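Local atomic coordinates of lipoprotein (Streptococcus pneumoniae serotype 4, PDB entry 6JF1), a protein that probably serves as the substrate-binding lipoprotein of a methionine ABC importer, holding L-methionine in the cleft between its two lobes. Residues A[100-105]-A[231-236]; A[31-36]-A[80-85]; A[85-90]-A[141-146]. All coordinates share one frame; numbering follows the deposited sequence.

Interaction 1: A[100-105]-A[231-236]. With MET (methionine), chain B.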
loop_
_atom_site.group_PDB
_atom_site.type_symbol
_atom_site.label_atom_id
_atom_site.label_comp_id
_atom_site.label_asym_id
_atom_site.label_seq_id
_atom_site.Cartn_x
_atom_site.Cartn_y
_atom_site.Cartn_z
ATOM N N VAL A 100 -3.509 -15.706 -5.624
ATOM C CA VAL A 100 -4.677 -15.189 -6.354
ATOM C C VAL A 100 -5.380 -14.174 -5.449
ATOM O O VAL A 100 -5.318 -14.314 -4.232
ATOM C CB VAL A 100 -5.643 -16.322 -6.769
ATOM C CG1 VAL A 100 -4.960 -17.306 -7.732
ATOM C CG2 VAL A 100 -6.211 -17.095 -5.576
ATOM N N ALA A 101 -6.039 -13.193 -6.073
ATOM C CA ALA A 101 -6.900 -12.237 -5.421
ATOM C C ALA A 101 -8.284 -12.885 -5.280
ATOM O O ALA A 101 -8.721 -13.535 -6.247
ATOM C CB ALA A 101 -6.995 -10.994 -6.285
ATOM N N ILE A 102 -8.927 -12.792 -4.088
ATOM C CA ILE A 102 -10.243 -13.419 -3.877
ATOM C C ILE A 102 -11.255 -12.347 -3.454
ATOM O O ILE A 102 -12.408 -12.678 -3.212
ATOM C CB ILE A 102 -10.139 -14.555 -2.834
ATOM C CG1 ILE A 102 -9.613 -14.015 -1.500
ATOM C CG2 ILE A 102 -9.246 -15.661 -3.382
ATOM C CD1 ILE A 102 -9.667 -14.997 -0.344
ATOM N N ALA A 103 -10.819 -11.083 -3.325
ATOM C CA ALA A 103 -11.711 -9.931 -3.031
ATOM C C ALA A 103 -10.929 -8.640 -3.247
ATOM O O ALA A 103 -9.735 -8.606 -2.909
ATOM C CB ALA A 103 -12.212 -10.009 -1.602
ATOM N N ASP A 104 -11.595 -7.579 -3.733
ATOM C CA ASP A 104 -11.013 -6.227 -3.752
ATOM C C ASP A 104 -11.393 -5.493 -2.460
ATOM O O ASP A 104 -12.462 -5.724 -1.897
ATOM C CB ASP A 104 -11.523 -5.364 -4.919
ATOM C CG ASP A 104 -11.320 -5.913 -6.321
ATOM O OD1 ASP A 104 -10.487 -6.817 -6.511
ATOM O OD2 ASP A 104 -12.027 -5.437 -7.219
ATOM N N THR A 105 -10.525 -4.594 -1.986
ATOM C CA THR A 105 -10.777 -3.946 -0.692
ATOM C C THR A 105 -10.970 -2.448 -0.922
ATOM O O THR A 105 -12.098 -1.968 -1.064
ATOM C CB THR A 105 -9.718 -4.315 0.366
ATOM O OG1 THR A 105 -8.441 -3.917 -0.150
ATOM C CG2 THR A 105 -9.730 -5.790 0.717
ATOM N N ASN A 231 -6.506 -2.490 -3.902
ATOM C CA ASN A 231 -5.998 -3.468 -2.908
ATOM C C ASN A 231 -6.936 -4.684 -2.873
ATOM O O ASN A 231 -8.118 -4.586 -3.235
ATOM C CB ASN A 231 -5.810 -2.808 -1.534
ATOM C CG ASN A 231 -4.602 -1.894 -1.519
ATOM O OD1 ASN A 231 -3.774 -1.990 -0.626
ATOM N ND2 ASN A 231 -4.499 -0.961 -2.467
ATOM N N ILE A 232 -6.398 -5.803 -2.402
ATOM C CA ILE A 232 -6.972 -7.118 -2.548
ATOM C C ILE A 232 -6.679 -7.969 -1.294
ATOM O O ILE A 232 -5.678 -7.735 -0.527
ATOM C CB ILE A 232 -6.418 -7.816 -3.825
ATOM C CG1 ILE A 232 -4.882 -7.777 -3.903
ATOM C CG2 ILE A 232 -7.036 -7.217 -5.099
ATOM C CD1 ILE A 232 -4.267 -8.573 -5.083
ATOM N N ILE A 233 -7.507 -9.010 -1.139
ATOM C CA ILE A 233 -7.227 -10.094 -0.236
ATOM C C ILE A 233 -6.684 -11.232 -1.101
ATOM O O ILE A 233 -7.239 -11.530 -2.180
ATOM C CB ILE A 233 -8.492 -10.596 0.499
ATOM C CG1 ILE A 233 -9.312 -9.472 1.153
ATOM C CG2 ILE A 233 -8.101 -11.663 1.519
ATOM C CD1 ILE A 233 -8.562 -8.726 2.203
ATOM N N VAL A 234 -5.659 -11.904 -0.592
ATOM C CA VAL A 234 -4.926 -12.852 -1.408
ATOM C C VAL A 234 -4.744 -14.172 -0.644
ATOM O O VAL A 234 -4.453 -14.165 0.547
ATOM C CB VAL A 234 -3.568 -12.238 -1.812
ATOM C CG1 VAL A 234 -2.603 -13.268 -2.362
ATOM C CG2 VAL A 234 -3.734 -11.116 -2.813
ATOM N N ALA A 235 -4.837 -15.295 -1.375
ATOM C CA ALA A 235 -4.595 -16.620 -0.851
ATOM C C ALA A 235 -3.738 -17.417 -1.849
ATOM O O ALA A 235 -3.561 -17.008 -2.986
ATOM C CB ALA A 235 -5.917 -17.345 -0.590
ATOM N N LYS A 236 -3.280 -18.599 -1.439
ATOM C CA LYS A 236 -2.751 -19.580 -2.415
ATOM C C LYS A 236 -3.861 -20.073 -3.345
ATOM O O LYS A 236 -5.002 -20.252 -2.937
ATOM C CB LYS A 236 -2.173 -20.800 -1.705
ATOM C CG LYS A 236 -0.902 -20.507 -0.915
ATOM C CD LYS A 236 -0.620 -21.591 0.111
ATOM C CE LYS A 236 -0.290 -22.946 -0.468
ATOM N NZ LYS A 236 0.362 -23.786 0.567
HETATM N N MET B . -1.854 -0.122 0.301
HETATM C CA MET B . -0.753 0.139 -0.705
HETATM C C MET B . -1.300 1.100 -1.762
HETATM O O MET B . -0.577 2.018 -2.198
HETATM C CB MET B . -0.319 -1.164 -1.395
HETATM C CG MET B . 1.035 -1.029 -2.127
HETATM S SD MET B . 1.499 -2.595 -2.920
HETATM C CE MET B . 2.206 -3.499 -1.533
HETATM O OXT MET B . -2.504 0.983 -2.131
HETATM O O HOH W 1 -6.274 -5.076 1.163
#
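Thr105 and Ile233 make the tight end of this contact: CG2 of Thr105 presses on CD1 of Ile233 at 3.5 Å, closer than usual for two methyl groups, and the two side chains cross at about a right angle. A chi1 of 59° leaves CG2 of Thr105 anti to the carbonyl carbon, where it meets that methyl. Ile233 suits this place, its branched chain also reaching CB of Ala103 through CG1 and Ile102 through CG2. There the backbone bond from Thr105 N to Asn231 O is short, 2.7 Å, although its donor stands above the carbonyl plane. Toward Val100 side-chain packing is sparser, its CG2 no nearer than 3.7 Å to Ala235 O, but the backbone pairing stays regular, Val100 N to Ala235 O at 2.9 Å. The residues of 100-104 are partly exposed, whereas 231-235 is buried between two neighbouring strands. The strands are antiparallel neighbours in the larger sheet of a type II periplasmic-binding-protein fold, and 100-104 carries a beta bulge: Ile102 and Ala103 together face Ile233, with Ile102 N bonded to Ile233 O at 2.8 Å. With the extra residue, both reach helix 245-255, Ile102 at Ile248 and Ile252, Ala103 at Ile252. On the face of Ala101 and Ile232, the small alanine accommodates Tyr85, whose hydroxyl bonds OD1 of Asp104. Water 1 touches OG1 of Thr105 and donates to Ile232 O. Asn231 offers the ligand both acceptor and donor: OD1 takes the methionine ammonium N at 2.8 Å, and ND2 bonds OXT nearly straight (168°).

Interaction 2: A[31-36]-A[80-85]. With MET (methionine), chain B.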
loop_
_atom_site.group_PDB
_atom_site.type_symbol
_atom_site.label_atom_id
_atom_site.label_comp_id
_atom_site.label_asym_id
_atom_site.label_seq_id
_atom_site.Cartn_x
_atom_site.Cartn_y
_atom_site.Cartn_z
ATOM N N ALA A 31 -1.664 -12.236 7.054
ATOM C CA ALA A 31 -0.506 -11.315 7.054
ATOM C C ALA A 31 -0.907 -9.947 6.502
ATOM O O ALA A 31 -1.577 -9.819 5.460
ATOM C CB ALA A 31 0.682 -11.880 6.298
ATOM N N THR A 32 -0.465 -8.921 7.211
ATOM C CA THR A 32 -0.631 -7.545 6.819
ATOM C C THR A 32 0.722 -6.834 6.971
ATOM O O THR A 32 1.748 -7.449 7.357
ATOM C CB THR A 32 -1.706 -6.827 7.653
ATOM O OG1 THR A 32 -1.215 -6.693 8.994
ATOM C CG2 THR A 32 -3.056 -7.517 7.686
ATOM N N VAL A 33 0.691 -5.539 6.631
ATOM C CA VAL A 33 1.699 -4.611 7.005
ATOM C C VAL A 33 1.098 -3.645 8.048
ATOM O O VAL A 33 -0.022 -3.077 7.868
ATOM C CB VAL A 33 2.251 -3.913 5.734
ATOM C CG1 VAL A 33 3.278 -2.831 6.084
ATOM C CG2 VAL A 33 2.921 -4.954 4.826
ATOM N N ASN A 34 1.839 -3.410 9.121
ATOM C CA ASN A 34 1.366 -2.591 10.280
ATOM C C ASN A 34 0.985 -1.169 9.834
ATOM O O ASN A 34 1.665 -0.562 9.013
ATOM C CB ASN A 34 2.364 -2.589 11.446
ATOM C CG ASN A 34 3.788 -2.154 11.115
ATOM O OD1 ASN A 34 4.083 -1.545 10.081
ATOM N ND2 ASN A 34 4.699 -2.447 12.024
ATOM N N ARG A 35 -0.138 -0.671 10.357
ATOM C CA ARG A 35 -0.576 0.714 10.133
ATOM C C ARG A 35 -0.944 1.335 11.491
ATOM O O ARG A 35 -1.209 0.634 12.422
ATOM C CB ARG A 35 -1.777 0.770 9.174
ATOM C CG ARG A 35 -1.460 0.174 7.810
ATOM C CD ARG A 35 -2.620 0.274 6.859
ATOM N NE ARG A 35 -3.077 1.649 6.632
ATOM C CZ ARG A 35 -4.110 1.946 5.838
ATOM N NH1 ARG A 35 -4.746 0.976 5.193
ATOM N NH2 ARG A 35 -4.487 3.205 5.680
ATOM N N SER A 36 -0.939 2.652 11.570
ATOM C CA SER A 36 -1.053 3.392 12.840
ATOM C C SER A 36 -2.459 3.958 13.053
ATOM O O SER A 36 -3.295 3.973 12.167
ATOM C CB SER A 36 -0.045 4.519 12.851
ATOM O OG SER A 36 1.253 3.964 12.948
ATOM N N ASN A 80 -3.440 -12.836 2.942
ATOM C CA ASN A 80 -2.748 -11.580 3.185
ATOM C C ASN A 80 -3.640 -10.436 2.719
ATOM O O ASN A 80 -4.505 -10.590 1.784
ATOM C CB ASN A 80 -1.298 -11.602 2.668
ATOM C CG ASN A 80 -1.168 -11.497 1.158
ATOM O OD1 ASN A 80 -1.666 -10.547 0.545
ATOM N ND2 ASN A 80 -0.455 -12.441 0.551
ATOM N N ALA A 81 -3.426 -9.279 3.347
ATOM C CA ALA A 81 -4.183 -8.137 2.971
ATOM C C ALA A 81 -3.275 -6.914 3.073
ATOM O O ALA A 81 -3.156 -6.332 4.171
ATOM C CB ALA A 81 -5.407 -8.054 3.875
ATOM N N PHE A 82 -2.624 -6.516 1.963
ATOM C CA PHE A 82 -1.654 -5.432 2.067
ATOM C C PHE A 82 -1.304 -4.853 0.689
ATOM O O PHE A 82 -0.672 -3.833 0.654
ATOM C CB PHE A 82 -0.353 -5.921 2.719
ATOM C CG PHE A 82 0.565 -6.685 1.796
ATOM C CD1 PHE A 82 0.280 -7.991 1.425
ATOM C CD2 PHE A 82 1.715 -6.083 1.272
ATOM C CE1 PHE A 82 1.112 -8.680 0.539
ATOM C CE2 PHE A 82 2.555 -6.769 0.400
ATOM C CZ PHE A 82 2.244 -8.065 0.024
ATOM N N GLN A 83 -1.653 -5.491 -0.440
ATOM C CA GLN A 83 -1.044 -5.065 -1.700
ATOM C C GLN A 83 -2.148 -4.747 -2.706
ATOM O O GLN A 83 -3.323 -5.088 -2.480
ATOM C CB GLN A 83 -0.167 -6.179 -2.291
ATOM C CG GLN A 83 -1.013 -7.343 -2.841
ATOM C CD GLN A 83 -0.215 -8.621 -2.884
ATOM O OE1 GLN A 83 0.807 -8.709 -3.571
ATOM N NE2 GLN A 83 -0.668 -9.626 -2.146
ATOM N N HIS A 84 -1.726 -4.130 -3.824
ATOM C CA HIS A 84 -2.617 -3.891 -4.993
ATOM C C HIS A 84 -2.361 -4.958 -6.068
ATOM O O HIS A 84 -1.417 -5.773 -5.980
ATOM C CB HIS A 84 -2.571 -2.426 -5.509
ATOM C CG HIS A 84 -1.189 -1.875 -5.686
ATOM N ND1 HIS A 84 -0.229 -2.481 -6.501
ATOM C CD2 HIS A 84 -0.602 -0.796 -5.146
ATOM C CE1 HIS A 84 0.871 -1.768 -6.484
ATOM N NE2 HIS A 84 0.683 -0.734 -5.639
ATOM N N TYR A 85 -3.259 -5.015 -7.043
ATOM C CA TYR A 85 -3.135 -6.040 -8.136
ATOM C C TYR A 85 -1.757 -5.975 -8.820
ATOM O O TYR A 85 -1.153 -7.000 -9.152
ATOM C CB TYR A 85 -4.221 -5.803 -9.193
ATOM C CG TYR A 85 -5.580 -6.404 -8.902
ATOM C CD1 TYR A 85 -5.836 -7.768 -9.107
ATOM C CD2 TYR A 85 -6.630 -5.593 -8.484
ATOM C CE1 TYR A 85 -7.109 -8.300 -8.897
ATOM C CE2 TYR A 85 -7.909 -6.109 -8.271
ATOM C CZ TYR A 85 -8.138 -7.470 -8.467
ATOM O OH TYR A 85 -9.402 -7.957 -8.292
HETATM N N MET B . -1.854 -0.122 0.301
HETATM C CA MET B . -0.753 0.139 -0.705
HETATM C C MET B . -1.300 1.100 -1.762
HETATM O O MET B . -0.577 2.018 -2.198
HETATM C CB MET B . -0.319 -1.164 -1.395
HETATM C CG MET B . 1.035 -1.029 -2.127
HETATM S SD MET B . 1.499 -2.595 -2.920
HETATM C CE MET B . 2.206 -3.499 -1.533
HETATM O OXT MET B . -2.504 0.983 -2.131
HETATM O O HOH W 2 -1.993 -3.929 5.444
#
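The carbonyl oxygen of Ala31 is met by two groups of the neighbouring strand: Ala81 N donates to it at 2.9 Å, and the CA of Asn80 adds a CA-H...O contact at 3.1 Å. Ala31 and Asn80 are paired in parallel, as expected of adjoining strands in the open alpha/beta sheet of a type II periplasmic-binding-protein lobe. Alanine suits its place, since Pro68 and Phe62 also close on it. Further along, the strands diverge, and water 2 spans the gap by donating to Val33 O and, at 3.0 Å, to Ala81 O. Apolar packing takes over on the ligand side, where CG2 of Val33 touches CD2 of Phe82 at 3.9 Å and the two side chains meet at a slant. The Phe82 ring is held in place by its surroundings: CB of Gln83 sits 3.7 Å above the centre of one face, the amide carbon of Asn80 lies in plane at the edge, and the methyl CE of the bound methionine approaches obliquely. ND2 of Asn80 bonds Thr72 and Asn69, polar partners that fix the amide at the ring's edge. Where the strand gives way to helix 85-95, His84 is the N-cap. Its first torsion (48°) sets CG between the backbone N and the carbonyl carbon, and ND1 turns back to take the N-H of Phe87. NE2 bonds OD1 of Asn143, and one face of the imidazole is turned to the ligand: methionine SD lies 3.4 Å above the ring plane, displaced toward the rim, with NE2 of His84 its nearest ring atom at 3.4 Å.

Interaction 3: A[85-90]-A[141-146]. With ZN (zinc ion), chain H; ZN (zinc ion), chain G; MET (methionine), chain B.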
loop_
_atom_site.group_PDB
_atom_site.type_symbol
_atom_site.label_atom_id
_atom_site.label_comp_id
_atom_site.label_asym_id
_atom_site.label_seq_id
_atom_site.Cartn_x
_atom_site.Cartn_y
_atom_site.Cartn_z
ATOM N N TYR A 85 -3.259 -5.015 -7.043
ATOM C CA TYR A 85 -3.135 -6.040 -8.136
ATOM C C TYR A 85 -1.757 -5.975 -8.820
ATOM O O TYR A 85 -1.153 -7.000 -9.152
ATOM C CB TYR A 85 -4.221 -5.803 -9.193
ATOM C CG TYR A 85 -5.580 -6.404 -8.902
ATOM C CD1 TYR A 85 -5.836 -7.768 -9.107
ATOM C CD2 TYR A 85 -6.630 -5.593 -8.484
ATOM C CE1 TYR A 85 -7.109 -8.300 -8.897
ATOM C CE2 TYR A 85 -7.909 -6.109 -8.271
ATOM C CZ TYR A 85 -8.138 -7.470 -8.467
ATOM O OH TYR A 85 -9.402 -7.957 -8.292
ATOM N N ASN A 86 -1.255 -4.780 -9.092
ATOM C CA ASN A 86 0.023 -4.698 -9.840
ATOM C C ASN A 86 1.171 -5.291 -9.027
ATOM O O ASN A 86 2.036 -5.988 -9.581
ATOM C CB ASN A 86 0.414 -3.267 -10.174
ATOM C CG ASN A 86 -0.241 -2.788 -11.452
ATOM O OD1 ASN A 86 -0.854 -3.576 -12.189
ATOM N ND2 ASN A 86 -0.116 -1.503 -11.717
ATOM N N PHE A 87 1.191 -4.973 -7.730
ATOM C CA PHE A 87 2.224 -5.499 -6.866
ATOM C C PHE A 87 2.142 -7.028 -6.891
ATOM O O PHE A 87 3.189 -7.712 -6.946
ATOM C CB PHE A 87 2.074 -4.975 -5.421
ATOM C CG PHE A 87 3.238 -5.342 -4.538
ATOM C CD1 PHE A 87 3.256 -6.555 -3.853
ATOM C CD2 PHE A 87 4.333 -4.484 -4.409
ATOM C CE1 PHE A 87 4.337 -6.902 -3.059
ATOM C CE2 PHE A 87 5.423 -4.852 -3.629
ATOM C CZ PHE A 87 5.416 -6.048 -2.927
ATOM N N LEU A 88 0.916 -7.569 -6.784
ATOM C CA LEU A 88 0.720 -9.049 -6.739
ATOM C C LEU A 88 1.218 -9.712 -8.037
ATOM O O LEU A 88 1.981 -10.691 -8.000
ATOM C CB LEU A 88 -0.762 -9.412 -6.530
ATOM C CG LEU A 88 -1.021 -10.924 -6.641
ATOM C CD1 LEU A 88 -0.180 -11.702 -5.603
ATOM C CD2 LEU A 88 -2.502 -11.248 -6.478
ATOM N N ASN A 89 0.716 -9.208 -9.163
ATOM C CA ASN A 89 1.098 -9.720 -10.495
ATOM C C ASN A 89 2.622 -9.710 -10.619
ATOM O O ASN A 89 3.212 -10.687 -11.029
ATOM C CB ASN A 89 0.428 -8.920 -11.616
ATOM C CG ASN A 89 -1.082 -9.128 -11.652
ATOM O OD1 ASN A 89 -1.578 -10.232 -11.402
ATOM N ND2 ASN A 89 -1.834 -8.075 -11.934
ATOM N N ASN A 90 3.247 -8.614 -10.240
ATOM C CA ASN A 90 4.684 -8.522 -10.365
ATOM C C ASN A 90 5.396 -9.536 -9.442
ATOM O O ASN A 90 6.391 -10.178 -9.845
ATOM C CB ASN A 90 5.163 -7.094 -10.106
ATOM C CG ASN A 90 6.663 -6.966 -10.261
ATOM O OD1 ASN A 90 7.145 -6.881 -11.387
ATOM N ND2 ASN A 90 7.396 -6.985 -9.156
ATOM N N ALA A 141 9.362 -2.498 -7.916
ATOM C CA ALA A 141 9.092 -2.140 -9.320
ATOM C C ALA A 141 7.754 -1.405 -9.500
ATOM O O ALA A 141 7.718 -0.420 -10.232
ATOM C CB ALA A 141 9.143 -3.378 -10.189
ATOM N N THR A 142 6.646 -1.864 -8.867
ATOM C CA THR A 142 5.330 -1.332 -9.273
ATOM C C THR A 142 5.089 0.011 -8.587
ATOM O O THR A 142 4.527 0.891 -9.197
ATOM C CB THR A 142 4.164 -2.323 -9.083
ATOM O OG1 THR A 142 4.048 -2.580 -7.686
ATOM C CG2 THR A 142 4.369 -3.587 -9.898
ATOM N N ASN A 143 5.527 0.174 -7.334
ATOM C CA ASN A 143 5.307 1.453 -6.643
ATOM C C ASN A 143 6.379 2.472 -7.074
ATOM O O ASN A 143 6.118 3.662 -7.129
ATOM C CB ASN A 143 5.223 1.266 -5.119
ATOM C CG ASN A 143 3.957 0.522 -4.756
ATOM O OD1 ASN A 143 2.852 1.024 -4.978
ATOM N ND2 ASN A 143 4.108 -0.685 -4.242
ATOM N N GLU A 144 7.565 2.002 -7.426
ATOM C CA GLU A 144 8.553 2.889 -8.056
ATOM C C GLU A 144 7.990 3.502 -9.354
ATOM O O GLU A 144 8.037 4.737 -9.574
ATOM C CB GLU A 144 9.826 2.099 -8.364
ATOM C CG GLU A 144 10.912 2.968 -8.952
ATOM C CD GLU A 144 12.179 2.152 -9.221
ATOM O OE1 GLU A 144 12.390 1.116 -8.570
ATOM O OE2 GLU A 144 12.922 2.531 -10.127
ATOM N N SER A 145 7.488 2.636 -10.226
ATOM C CA SER A 145 6.870 3.044 -11.479
ATOM C C SER A 145 5.732 4.042 -11.219
ATOM O O SER A 145 5.628 5.095 -11.869
ATOM C CB SER A 145 6.353 1.835 -12.243
ATOM O OG SER A 145 5.794 2.246 -13.478
ATOM N N ARG A 146 4.866 3.679 -10.285
ATOM C CA ARG A 146 3.707 4.478 -9.932
ATOM C C ARG A 146 4.154 5.878 -9.500
ATOM O O ARG A 146 3.549 6.870 -9.909
ATOM C CB ARG A 146 3.021 3.798 -8.741
ATOM C CG ARG A 146 1.637 4.349 -8.443
ATOM C CD ARG A 146 1.158 3.688 -7.170
ATOM N NE ARG A 146 -0.260 3.965 -6.918
ATOM C CZ ARG A 146 -0.897 3.491 -5.847
ATOM N NH1 ARG A 146 -0.231 2.765 -4.959
ATOM N NH2 ARG A 146 -2.182 3.759 -5.673
HETATM ZN ZN ZN H . 14.794 1.708 -9.754
HETATM ZN ZN ZN G . 13.787 -0.202 -7.625
HETATM N N MET B . -1.854 -0.122 0.301
HETATM C CA MET B . -0.753 0.139 -0.705
HETATM C C MET B . -1.300 1.100 -1.762
HETATM O O MET B . -0.577 2.018 -2.198
HETATM C CB MET B . -0.319 -1.164 -1.395
HETATM C CG MET B . 1.035 -1.029 -2.127
HETATM S SD MET B . 1.499 -2.595 -2.920
HETATM C CE MET B . 2.206 -3.499 -1.533
HETATM O OXT MET B . -2.504 0.983 -2.131
HETATM O O HOH W 3 14.705 -0.235 -9.874
HETATM O O HOH W 4 12.810 -1.242 -9.041
#
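Thr142 points its two branches at different parts of helix 85-90. CG2 fits against the carbonyl oxygen of Asn86 at 3.4 Å and against CB of Asn90 at 3.6 Å, while OG1 lies near the CA of Phe87. With OG1 at a chi1 of 64°, CG2 stands anti to the carbonyl carbon and meets the facing helix. Asn90 and Thr142 run alongside one another, pointing opposite ways. Threonine is compact, and the first turns of the helices come together at Phe87 and Thr142, CA to CA 5.7 Å. Their segment axes are 9.2 Å apart at an angle of 138°, and there is no hydrogen bond between the segments. Each helix belongs to a different lobe of the two-lobed binding protein, and the contact joins the lobes across the cleft that holds methionine. Phe87, with CG anti to its backbone N (-172°), turns one ring face to the ligand, and methionine CE lies 3.6 Å above it, off centre. Asn143 faces the same thioether from the other helix, its ND2 3.5 Å from methionine SD; this amide is held by Asp140 at ND2 and by Asn202 at OD1. One turn on, the extended Arg146 brings the edge of its guanidinium to the ligand carboxylate, NH1 donating to methionine O at 2.9 Å, while Glu220 takes its NE and Trp229 makes a cation-pi contact with it. Away from the ligand, Glu144 spreads its carboxylate over two zinc ions, OE1 binding one at 2.1 Å and OE2 the other, with Glu183 and the carbonyl of Asn139 as further protein ligands.

Along the chain interaction 2 closes first; interactions 1 and 3 then interlock, their segments coming in the order 85-90, 100-105, 141-146, 231-236. Interactions 1 and 2 have centres about 11 Å apart and lie in one sheet, where strands 79-84 and 231-235 are neighbours. Interaction 3, about 14 Å from the centre of interaction 2 and 15 Å from that of interaction 1, shares Tyr85 with interaction 2 and crosses to the other lobe. Its helix 85-95 packs on the sheet through Tyr85 and Leu88, which meet Ile232. All three touch the bound methionine, so strand and helix of one lobe and a helix of the other all contribute to its pocket.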